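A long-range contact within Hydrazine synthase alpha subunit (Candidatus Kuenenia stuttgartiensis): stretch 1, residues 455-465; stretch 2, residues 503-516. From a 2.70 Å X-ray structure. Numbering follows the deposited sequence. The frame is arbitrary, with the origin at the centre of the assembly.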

# COMPACT_ATOMS: atom_id res chain seq x y z
N SER D 455 -6.43 26.90 -6.70
CA SER D 455 -5.89 28.10 -6.08
C SER D 455 -7.02 28.90 -5.46
O SER D 455 -8.18 28.47 -5.50
CB SER D 455 -5.13 28.95 -7.09
OG SER D 455 -3.98 28.27 -7.57
N HIS D 456 -6.69 30.04 -4.87
CA HIS D 456 -7.70 30.91 -4.28
C HIS D 456 -8.71 31.37 -5.33
O HIS D 456 -8.33 31.89 -6.37
CB HIS D 456 -7.05 32.11 -3.60
CG HIS D 456 -6.25 31.76 -2.39
ND1 HIS D 456 -5.45 32.67 -1.73
CD2 HIS D 456 -6.12 30.59 -1.71
CE1 HIS D 456 -4.86 32.08 -0.70
NE2 HIS D 456 -5.25 30.82 -0.67
N GLY D 457 -9.99 31.15 -5.04
CA GLY D 457 -11.04 31.51 -5.97
C GLY D 457 -11.57 30.32 -6.74
O GLY D 457 -12.69 30.34 -7.24
N ASP D 458 -10.76 29.26 -6.83
CA ASP D 458 -11.18 28.05 -7.52
C ASP D 458 -12.19 27.28 -6.68
O ASP D 458 -13.06 26.59 -7.21
CB ASP D 458 -9.98 27.16 -7.84
CG ASP D 458 -9.06 27.77 -8.88
OD1 ASP D 458 -9.57 28.48 -9.77
OD2 ASP D 458 -7.84 27.54 -8.80
N ILE D 459 -12.07 27.40 -5.36
CA ILE D 459 -13.03 26.76 -4.46
C ILE D 459 -14.14 27.74 -4.13
O ILE D 459 -13.94 28.71 -3.40
CB ILE D 459 -12.35 26.28 -3.17
CG1 ILE D 459 -11.24 25.27 -3.49
CG2 ILE D 459 -13.37 25.66 -2.23
CD1 ILE D 459 -11.72 24.04 -4.23
N LYS D 460 -15.32 27.48 -4.68
CA LYS D 460 -16.47 28.36 -4.52
C LYS D 460 -17.22 28.12 -3.22
O LYS D 460 -17.63 29.07 -2.54
CB LYS D 460 -17.42 28.21 -5.70
CG LYS D 460 -16.80 28.58 -7.04
CD LYS D 460 -16.15 29.95 -6.99
CE LYS D 460 -15.67 30.38 -8.36
NZ LYS D 460 -14.87 31.64 -8.30
N ALA D 461 -17.40 26.85 -2.87
CA ALA D 461 -18.19 26.50 -1.70
C ALA D 461 -17.72 25.20 -1.06
O ALA D 461 -16.74 24.59 -1.50
CB ALA D 461 -19.66 26.40 -2.07
N VAL D 462 -18.43 24.78 -0.02
CA VAL D 462 -18.17 23.51 0.65
C VAL D 462 -19.48 22.79 0.95
O VAL D 462 -20.48 23.42 1.31
CB VAL D 462 -17.38 23.71 1.97
CG1 VAL D 462 -15.96 24.15 1.69
CG2 VAL D 462 -18.09 24.69 2.89
N ARG D 463 -19.45 21.47 0.78
CA ARG D 463 -20.58 20.63 1.13
C ARG D 463 -20.35 19.98 2.49
O ARG D 463 -19.29 19.41 2.75
CB ARG D 463 -20.81 19.54 0.07
CG ARG D 463 -21.94 18.58 0.42
CD ARG D 463 -22.09 17.47 -0.61
NE ARG D 463 -22.49 17.97 -1.92
CZ ARG D 463 -21.69 18.01 -2.98
NH1 ARG D 463 -20.45 17.56 -2.89
NH2 ARG D 463 -22.14 18.49 -4.14
N ILE D 464 -21.35 20.09 3.36
CA ILE D 464 -21.28 19.52 4.70
C ILE D 464 -22.28 18.37 4.83
O ILE D 464 -23.49 18.55 4.61
CB ILE D 464 -21.57 20.57 5.78
CG1 ILE D 464 -20.81 21.87 5.47
CG2 ILE D 464 -21.19 20.04 7.15
CD1 ILE D 464 -21.08 22.98 6.46
N ILE D 465 -21.74 17.21 5.19
CA ILE D 465 -22.45 15.94 5.19
C ILE D 465 -22.53 15.33 6.58
O ILE D 465 -21.54 15.30 7.30
CB ILE D 465 -21.76 14.94 4.24
CG1 ILE D 465 -21.78 15.45 2.80
CG2 ILE D 465 -22.39 13.56 4.34
CD1 ILE D 465 -20.98 14.60 1.84
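Stretch 2, residues 503-516: RGIIGYQYVESDGS

Two distant segments of a chain can be joined by an antiparallel ladder that absorbs an irregularity and still keeps its backbone bonds, and this pair is a compact example. Strand 503-510 of stretch 2 runs against strand 461-465 of stretch 1, with 140° between their N-to-C directions and a closest axial approach of 4.4 Å; residues 511-516 continue as a loop that holds a type I turn from Glu512 to Gly515.

Stretch 1 begins outside the ladder. The ring of His456 has the carbonyl of Asp514 over one face, His456 NE2 lying 3.1 Å from Asp514 O at an angle too poor for a hydrogen bond. Gly457, with phi near 101°, passes Ser513, and a water bridges the loops: it accepts from Gly457 N (2.8 Å) and donates to Ile459 O (2.8 Å) and Glu512 O (3.2 Å). Ile459 CG2 then meets Val511 CG2 at 4.0 Å, and the backbone bond from Val511 N to Lys460 O (2.7 Å) leads into the strand.

Ala461 pairs with Tyr510, their CA atoms 4.1 Å apart and their side chains diverging. Val462 faces Gln509 through two bonds, Val462 N to Gln509 O (2.9 Å) and Gln509 N to Val462 O (3.0 Å), while Val462 CG1 packs on Val511 CG2 at 3.7 Å. Arg463 lies beside Tyr508 on the same face of the sheet, so Arg463 NE can donate to Tyr508 OH at 2.6 Å, near the guanidinium plane.

Past Ile464 the register changes. Ile464 N donates to Gly507 O (2.8 Å), and Ile464 O accepts from Gly507 N (3.0 Å) and, weakly, from Ile506 N (2.6 Å). This shared carbonyl marks a beta bulge: the register shifts by one, Ile506 points toward stretch 1, and Ile506 CG2 meets Ile464 CG2 at 3.7 Å. Ile465 consequently pairs with Ile505, CA to CA 4.5 Å.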

# COMPACT_ATOMS: atom_id res chain seq x y z
N ARG D 503 -25.90 8.45 4.70
CA ARG D 503 -25.55 9.81 5.10
C ARG D 503 -26.42 10.82 4.37
O ARG D 503 -27.12 10.47 3.42
CB ARG D 503 -24.07 10.08 4.85
CG ARG D 503 -23.59 9.74 3.46
CD ARG D 503 -22.08 9.58 3.45
NE ARG D 503 -21.67 8.44 4.26
CZ ARG D 503 -20.41 8.20 4.63
NH1 ARG D 503 -19.45 9.03 4.27
NH2 ARG D 503 -20.13 7.13 5.36
N GLY D 504 -26.39 12.07 4.82
CA GLY D 504 -27.21 13.11 4.23
C GLY D 504 -26.52 14.45 4.27
O GLY D 504 -25.42 14.58 4.82
N ILE D 505 -27.15 15.46 3.68
CA ILE D 505 -26.53 16.77 3.53
C ILE D 505 -26.89 17.71 4.68
O ILE D 505 -28.04 18.11 4.82
CB ILE D 505 -26.93 17.43 2.20
CG1 ILE D 505 -26.64 16.49 1.03
CG2 ILE D 505 -26.21 18.76 2.02
CD1 ILE D 505 -27.06 17.04 -0.32
N ILE D 506 -25.89 18.05 5.50
CA ILE D 506 -26.07 19.09 6.50
C ILE D 506 -26.36 20.40 5.78
O ILE D 506 -27.29 21.12 6.13
CB ILE D 506 -24.83 19.24 7.41
CG1 ILE D 506 -24.87 18.21 8.53
CG2 ILE D 506 -24.77 20.64 8.00
CD1 ILE D 506 -23.73 18.35 9.52
N GLY D 507 -25.55 20.69 4.77
CA GLY D 507 -25.81 21.86 3.95
C GLY D 507 -24.57 22.44 3.31
O GLY D 507 -23.47 21.98 3.55
N TYR D 508 -24.75 23.48 2.50
CA TYR D 508 -23.63 24.08 1.78
C TYR D 508 -23.26 25.44 2.34
O TYR D 508 -24.12 26.17 2.85
CB TYR D 508 -23.96 24.21 0.30
CG TYR D 508 -24.15 22.89 -0.42
CD1 TYR D 508 -23.11 22.31 -1.12
CD2 TYR D 508 -25.39 22.25 -0.42
CE1 TYR D 508 -23.29 21.11 -1.80
CE2 TYR D 508 -25.57 21.06 -1.09
CZ TYR D 508 -24.52 20.49 -1.77
OH TYR D 508 -24.69 19.30 -2.44
N GLN D 509 -21.98 25.79 2.26
CA GLN D 509 -21.54 27.11 2.70
C GLN D 509 -20.52 27.71 1.73
O GLN D 509 -19.60 27.02 1.30
CB GLN D 509 -20.94 27.04 4.10
CG GLN D 509 -20.67 28.40 4.72
CD GLN D 509 -21.92 29.24 4.84
OE1 GLN D 509 -21.93 30.41 4.48
NE2 GLN D 509 -22.99 28.63 5.35
N TYR D 510 -20.68 28.98 1.39
CA TYR D 510 -19.80 29.61 0.42
C TYR D 510 -18.38 29.78 0.95
O TYR D 510 -18.16 29.77 2.16
CB TYR D 510 -20.36 30.97 -0.02
CG TYR D 510 -20.49 32.01 1.08
CD1 TYR D 510 -19.43 32.85 1.40
CD2 TYR D 510 -21.68 32.16 1.78
CE1 TYR D 510 -19.55 33.79 2.40
CE2 TYR D 510 -21.80 33.10 2.78
CZ TYR D 510 -20.74 33.92 3.09
OH TYR D 510 -20.86 34.86 4.08
N VAL D 511 -17.43 29.92 0.04
CA VAL D 511 -16.03 30.11 0.40
C VAL D 511 -15.52 31.45 -0.11
O VAL D 511 -15.78 31.83 -1.26
CB VAL D 511 -15.14 28.97 -0.17
CG1 VAL D 511 -13.67 29.26 0.06
CG2 VAL D 511 -15.53 27.64 0.46
N GLU D 512 -14.80 32.18 0.74
CA GLU D 512 -14.27 33.49 0.38
C GLU D 512 -13.20 33.37 -0.70
O GLU D 512 -12.63 32.30 -0.91
CB GLU D 512 -13.69 34.19 1.62
CG GLU D 512 -14.71 34.45 2.72
CD GLU D 512 -15.70 35.54 2.37
OE1 GLU D 512 -16.73 35.66 3.07
OE2 GLU D 512 -15.45 36.29 1.40
N SER D 513 -12.94 34.49 -1.38
CA SER D 513 -11.99 34.52 -2.49
C SER D 513 -10.57 34.13 -2.08
O SER D 513 -9.77 33.74 -2.93
CB SER D 513 -11.97 35.92 -3.12
OG SER D 513 -11.45 36.88 -2.22
N ASP D 514 -10.26 34.23 -0.80
CA ASP D 514 -8.93 33.88 -0.31
C ASP D 514 -8.88 32.43 0.18
O ASP D 514 -7.84 31.97 0.67
CB ASP D 514 -8.50 34.83 0.81
CG ASP D 514 -9.34 34.68 2.07
OD1 ASP D 514 -10.53 34.30 1.95
OD2 ASP D 514 -8.81 34.94 3.17
N GLY D 515 -9.99 31.72 0.05
CA GLY D 515 -10.05 30.32 0.41
C GLY D 515 -10.52 30.07 1.83
O GLY D 515 -10.51 28.93 2.30
N SER D 516 -10.93 31.13 2.51
CA SER D 516 -11.41 31.02 3.88
C SER D 516 -12.91 30.80 3.94
O SER D 516 -13.66 31.39 3.15
CB SER D 516 -11.03 32.28 4.68
OG SER D 516 -11.63 33.43 4.13
O HOH W 1 -11.54 30.10 -2.96